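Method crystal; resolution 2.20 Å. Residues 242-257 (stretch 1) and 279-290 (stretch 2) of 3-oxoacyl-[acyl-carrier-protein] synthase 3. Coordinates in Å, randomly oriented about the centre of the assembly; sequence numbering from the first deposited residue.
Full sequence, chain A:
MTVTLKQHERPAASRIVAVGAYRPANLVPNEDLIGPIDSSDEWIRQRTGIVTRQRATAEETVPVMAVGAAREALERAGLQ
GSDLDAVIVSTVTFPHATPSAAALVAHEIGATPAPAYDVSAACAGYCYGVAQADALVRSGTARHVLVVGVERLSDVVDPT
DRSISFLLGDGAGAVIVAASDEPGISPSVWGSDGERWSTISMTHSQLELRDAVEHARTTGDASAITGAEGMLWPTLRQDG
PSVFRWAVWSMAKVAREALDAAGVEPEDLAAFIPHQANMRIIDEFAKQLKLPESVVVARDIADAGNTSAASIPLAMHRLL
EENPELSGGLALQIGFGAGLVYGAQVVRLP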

# COMPACT_ATOMS: atom_id res chain seq x y z
N SER A 242 -2.63 23.24 12.69
CA SER A 242 -1.73 22.17 13.15
C SER A 242 -0.81 21.71 12.03
O SER A 242 0.40 21.54 12.24
CB SER A 242 -2.51 20.98 13.71
OG SER A 242 -3.19 21.37 14.88
N VAL A 243 -1.36 21.53 10.84
CA VAL A 243 -0.53 21.11 9.71
C VAL A 243 0.64 22.06 9.50
O VAL A 243 1.77 21.61 9.32
CB VAL A 243 -1.34 21.00 8.41
CG1 VAL A 243 -0.40 20.82 7.23
CG2 VAL A 243 -2.31 19.83 8.51
N PHE A 244 0.37 23.37 9.55
CA PHE A 244 1.43 24.37 9.33
C PHE A 244 2.55 24.27 10.36
O PHE A 244 3.73 24.22 10.00
CB PHE A 244 0.86 25.79 9.32
CG PHE A 244 1.91 26.86 9.10
CD1 PHE A 244 2.25 27.27 7.81
CD2 PHE A 244 2.58 27.43 10.18
CE1 PHE A 244 3.23 28.25 7.61
CE2 PHE A 244 3.56 28.40 9.98
CZ PHE A 244 3.88 28.81 8.69
N ARG A 245 2.20 24.24 11.64
CA ARG A 245 3.20 24.13 12.70
C ARG A 245 4.06 22.89 12.54
O ARG A 245 5.28 22.93 12.72
CB ARG A 245 2.55 24.15 14.09
CG ARG A 245 2.13 25.53 14.52
CD ARG A 245 1.70 25.56 15.97
NE ARG A 245 0.54 24.72 16.22
CZ ARG A 245 -0.71 25.15 16.14
NH1 ARG A 245 -0.97 26.41 15.83
NH2 ARG A 245 -1.71 24.32 16.38
N TRP A 246 3.43 21.78 12.19
CA TRP A 246 4.16 20.52 12.00
C TRP A 246 4.96 20.56 10.69
O TRP A 246 6.17 20.32 10.67
CB TRP A 246 3.16 19.35 12.04
CG TRP A 246 3.72 18.00 11.73
CD1 TRP A 246 4.46 17.21 12.56
CD2 TRP A 246 3.55 17.26 10.51
NE1 TRP A 246 4.78 16.03 11.92
CE2 TRP A 246 4.24 16.04 10.66
CE3 TRP A 246 2.89 17.50 9.30
CZ2 TRP A 246 4.29 15.08 9.66
CZ3 TRP A 246 2.94 16.56 8.31
CH2 TRP A 246 3.63 15.35 8.49
N ALA A 247 4.26 20.87 9.60
CA ALA A 247 4.85 20.87 8.26
C ALA A 247 6.16 21.65 8.17
O ALA A 247 7.07 21.27 7.43
CB ALA A 247 3.86 21.44 7.26
N VAL A 248 6.23 22.76 8.89
CA VAL A 248 7.37 23.66 8.81
C VAL A 248 8.41 23.35 9.88
O VAL A 248 9.55 23.03 9.56
CB VAL A 248 6.94 25.14 8.97
CG1 VAL A 248 8.16 26.04 9.06
CG2 VAL A 248 6.05 25.55 7.80
N TRP A 249 8.02 23.43 11.15
CA TRP A 249 8.97 23.36 12.26
C TRP A 249 9.38 21.93 12.63
O TRP A 249 10.48 21.72 13.15
CB TRP A 249 8.41 24.09 13.47
CG TRP A 249 7.78 25.39 13.05
CD1 TRP A 249 6.45 25.67 12.95
CD2 TRP A 249 8.47 26.56 12.62
NE1 TRP A 249 6.26 26.94 12.50
CE2 TRP A 249 7.49 27.52 12.28
CE3 TRP A 249 9.82 26.90 12.49
CZ2 TRP A 249 7.81 28.79 11.82
CZ3 TRP A 249 10.14 28.17 12.04
CH2 TRP A 249 9.14 29.10 11.71
N SER A 250 8.53 20.95 12.34
CA SER A 250 8.90 19.56 12.56
C SER A 250 9.66 18.98 11.37
O SER A 250 10.71 18.36 11.52
CB SER A 250 7.67 18.72 12.89
OG SER A 250 7.29 18.92 14.24
N MET A 251 9.12 19.19 10.17
CA MET A 251 9.77 18.72 8.97
C MET A 251 11.13 19.38 8.73
O MET A 251 12.00 18.78 8.12
CB MET A 251 8.85 18.88 7.77
CG MET A 251 7.61 17.98 7.84
SD MET A 251 7.97 16.20 7.97
CE MET A 251 7.90 15.90 9.74
N ALA A 252 11.33 20.58 9.24
CA ALA A 252 12.63 21.20 9.06
C ALA A 252 13.70 20.36 9.77
O ALA A 252 14.82 20.26 9.30
CB ALA A 252 12.64 22.64 9.55
N LYS A 253 13.33 19.73 10.88
CA LYS A 253 14.28 18.88 11.60
C LYS A 253 14.54 17.61 10.79
O LYS A 253 15.67 17.13 10.74
CB LYS A 253 13.74 18.52 12.99
CG LYS A 253 13.28 19.73 13.79
CD LYS A 253 12.89 19.36 15.22
CE LYS A 253 12.36 20.57 15.97
NZ LYS A 253 12.16 20.27 17.41
N VAL A 254 13.49 17.09 10.17
CA VAL A 254 13.63 15.92 9.31
C VAL A 254 14.58 16.25 8.14
O VAL A 254 15.51 15.50 7.83
CB VAL A 254 12.26 15.44 8.77
CG1 VAL A 254 12.42 14.30 7.76
CG2 VAL A 254 11.34 15.02 9.93
N ALA A 255 14.36 17.40 7.51
CA ALA A 255 15.21 17.79 6.39
C ALA A 255 16.68 17.92 6.81
O ALA A 255 17.58 17.45 6.11
CB ALA A 255 14.71 19.09 5.77
N ARG A 256 16.93 18.56 7.94
CA ARG A 256 18.31 18.69 8.41
C ARG A 256 18.88 17.31 8.72
O ARG A 256 20.05 17.03 8.44
CB ARG A 256 18.42 19.63 9.62
CG ARG A 256 18.25 21.12 9.24
CD ARG A 256 18.46 22.07 10.43
NE ARG A 256 17.40 21.93 11.43
CZ ARG A 256 16.46 22.85 11.68
NH1 ARG A 256 16.45 24.00 11.01
NH2 ARG A 256 15.54 22.60 12.61
N GLU A 257 18.05 16.44 9.26
CA GLU A 257 18.49 15.08 9.52
C GLU A 257 18.84 14.36 8.20
O GLU A 257 19.86 13.69 8.10
CB GLU A 257 17.42 14.33 10.30
CG GLU A 257 17.94 13.13 11.06
CD GLU A 257 16.87 12.50 11.94
OE1 GLU A 257 16.05 13.26 12.51
OE2 GLU A 257 16.86 11.25 12.04
N MET A 279 2.09 27.34 -0.41
CA MET A 279 3.21 28.23 -0.69
C MET A 279 3.80 28.78 0.60
O MET A 279 5.02 28.92 0.74
CB MET A 279 2.79 29.39 -1.60
CG MET A 279 3.98 30.19 -2.11
SD MET A 279 4.90 29.25 -3.33
CE MET A 279 3.90 29.58 -4.77
N ARG A 280 2.93 29.10 1.54
CA ARG A 280 3.35 29.59 2.85
C ARG A 280 4.24 28.56 3.56
O ARG A 280 5.27 28.91 4.14
CB ARG A 280 2.11 29.96 3.68
CG ARG A 280 2.41 30.29 5.13
CD ARG A 280 3.37 31.48 5.25
NE ARG A 280 3.58 31.88 6.64
CZ ARG A 280 4.77 31.86 7.25
NH1 ARG A 280 5.84 31.47 6.58
NH2 ARG A 280 4.89 32.23 8.52
N ILE A 281 3.84 27.30 3.51
CA ILE A 281 4.69 26.25 4.07
C ILE A 281 6.04 26.17 3.34
O ILE A 281 7.10 26.11 3.98
CB ILE A 281 4.00 24.88 4.06
CG1 ILE A 281 2.92 24.83 5.15
CG2 ILE A 281 5.04 23.78 4.29
CD1 ILE A 281 2.08 23.57 5.14
N ILE A 282 6.00 26.16 2.01
CA ILE A 282 7.22 26.10 1.21
C ILE A 282 8.19 27.23 1.56
O ILE A 282 9.37 26.98 1.82
CB ILE A 282 6.92 26.14 -0.30
CG1 ILE A 282 6.07 24.95 -0.72
CG2 ILE A 282 8.22 26.16 -1.10
CD1 ILE A 282 5.65 25.02 -2.19
N ASP A 283 7.70 28.47 1.56
CA ASP A 283 8.56 29.62 1.89
C ASP A 283 9.21 29.51 3.27
O ASP A 283 10.42 29.66 3.40
CB ASP A 283 7.77 30.93 1.82
CG ASP A 283 7.27 31.24 0.43
OD1 ASP A 283 7.72 30.59 -0.52
OD2 ASP A 283 6.42 32.15 0.29
N GLU A 284 8.40 29.25 4.29
CA GLU A 284 8.87 29.23 5.67
C GLU A 284 9.88 28.10 5.84
O GLU A 284 10.89 28.24 6.55
CB GLU A 284 7.69 29.08 6.63
CG GLU A 284 7.99 29.45 8.06
CD GLU A 284 8.65 30.81 8.19
OE1 GLU A 284 8.03 31.82 7.79
OE2 GLU A 284 9.80 30.86 8.68
N PHE A 285 9.60 26.98 5.17
CA PHE A 285 10.48 25.82 5.13
C PHE A 285 11.86 26.19 4.54
O PHE A 285 12.90 25.97 5.16
CB PHE A 285 9.79 24.74 4.29
CG PHE A 285 10.18 23.35 4.63
CD1 PHE A 285 9.32 22.29 4.37
CD2 PHE A 285 11.42 23.07 5.20
CE1 PHE A 285 9.67 20.99 4.67
CE2 PHE A 285 11.78 21.77 5.51
CZ PHE A 285 10.91 20.73 5.24
N ALA A 286 11.85 26.76 3.34
CA ALA A 286 13.08 27.19 2.69
C ALA A 286 13.88 28.15 3.57
O ALA A 286 15.11 28.06 3.63
CB ALA A 286 12.77 27.85 1.33
N LYS A 287 13.20 29.06 4.26
CA LYS A 287 13.89 30.00 5.13
C LYS A 287 14.56 29.26 6.29
O LYS A 287 15.68 29.58 6.70
CB LYS A 287 12.90 31.03 5.68
CG LYS A 287 13.48 31.94 6.76
CD LYS A 287 12.46 32.99 7.23
CE LYS A 287 12.95 33.73 8.48
NZ LYS A 287 12.06 34.86 8.86
N GLN A 288 13.88 28.25 6.81
CA GLN A 288 14.37 27.55 8.00
C GLN A 288 15.65 26.75 7.67
O GLN A 288 16.56 26.61 8.50
CB GLN A 288 13.25 26.68 8.57
CG GLN A 288 13.51 26.15 9.97
CD GLN A 288 13.60 27.24 11.02
OE1 GLN A 288 13.12 28.36 10.82
NE2 GLN A 288 14.22 26.92 12.16
N LEU A 289 15.73 26.27 6.43
CA LEU A 289 16.89 25.50 5.98
C LEU A 289 18.11 26.35 5.62
O LEU A 289 19.15 25.81 5.24
CB LEU A 289 16.53 24.63 4.78
CG LEU A 289 15.54 23.52 5.11
CD1 LEU A 289 15.33 22.62 3.90
CD2 LEU A 289 16.06 22.73 6.29
N LYS A 290 17.97 27.67 5.74
CA LYS A 290 19.05 28.60 5.46
C LYS A 290 19.71 28.37 4.10
O LYS A 290 20.94 28.39 4.00
CB LYS A 290 20.12 28.51 6.55
CG LYS A 290 19.65 28.98 7.92
CD LYS A 290 20.77 28.82 8.95
CE LYS A 290 20.35 29.36 10.31
NZ LYS A 290 20.28 30.85 10.34

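The two helices, 242-257 and 279-288, run in broadly the same direction, their axes inclined by 30° and 9.0 Å apart at closest approach. The backbones come nearest where Val248 CA lies 5.3 Å from Phe285 CA. No hydrogen bond crosses the contact, so its 713 Å² of buried surface rests on packing.

Two knobs from the second helix, one turn apart, define the fit. Ile281 sits in a hollow formed by Val243, Phe244, Ala247 and Val248. Its CD1 reaches Ala247 CB at 3.5 Å, the floor left by a small side chain, while its CG1 is 3.7 Å from Phe244 CD1 and its CG2 4.1 Å from Val248 CG2. Phe285 fills the next hollow, among Ala247, Met251, Ala252 and Ala255. Three of these four residues are alanines, and the ring penetrates far enough to touch backbone: Phe285 CZ is 3.6 Å from Met251 O, and Phe285 CE2 is 3.7 Å from Ala252 CA. Ala255 CB meets the ring at its edge, 4.0 Å from Phe285 CE2. Both knobs leave CA sideways, yet their ends come nearer the partner helix.

Beyond Phe285, Leu289 continues the packing, with CD2 3.9 Å from Ala255 CB. Lys290 then has positive phi in a Schellman motif.

Longer side chains close the flank. Glu284 CG packs 3.6 Å from Val248 CG1, while its OE1 accepts a 2.5 Å bond from Arg280 NH1, a salt bridge within the second helix. The Arg280 guanidinium has Phe244 CZ over one face, although high B factors temper that detail. Gln288 CG rests 3.6 Å from Ala252 CB, and Gln288 OE1 approaches the edge of the Trp249 ring, 3.2 Å from CZ3 of Trp249.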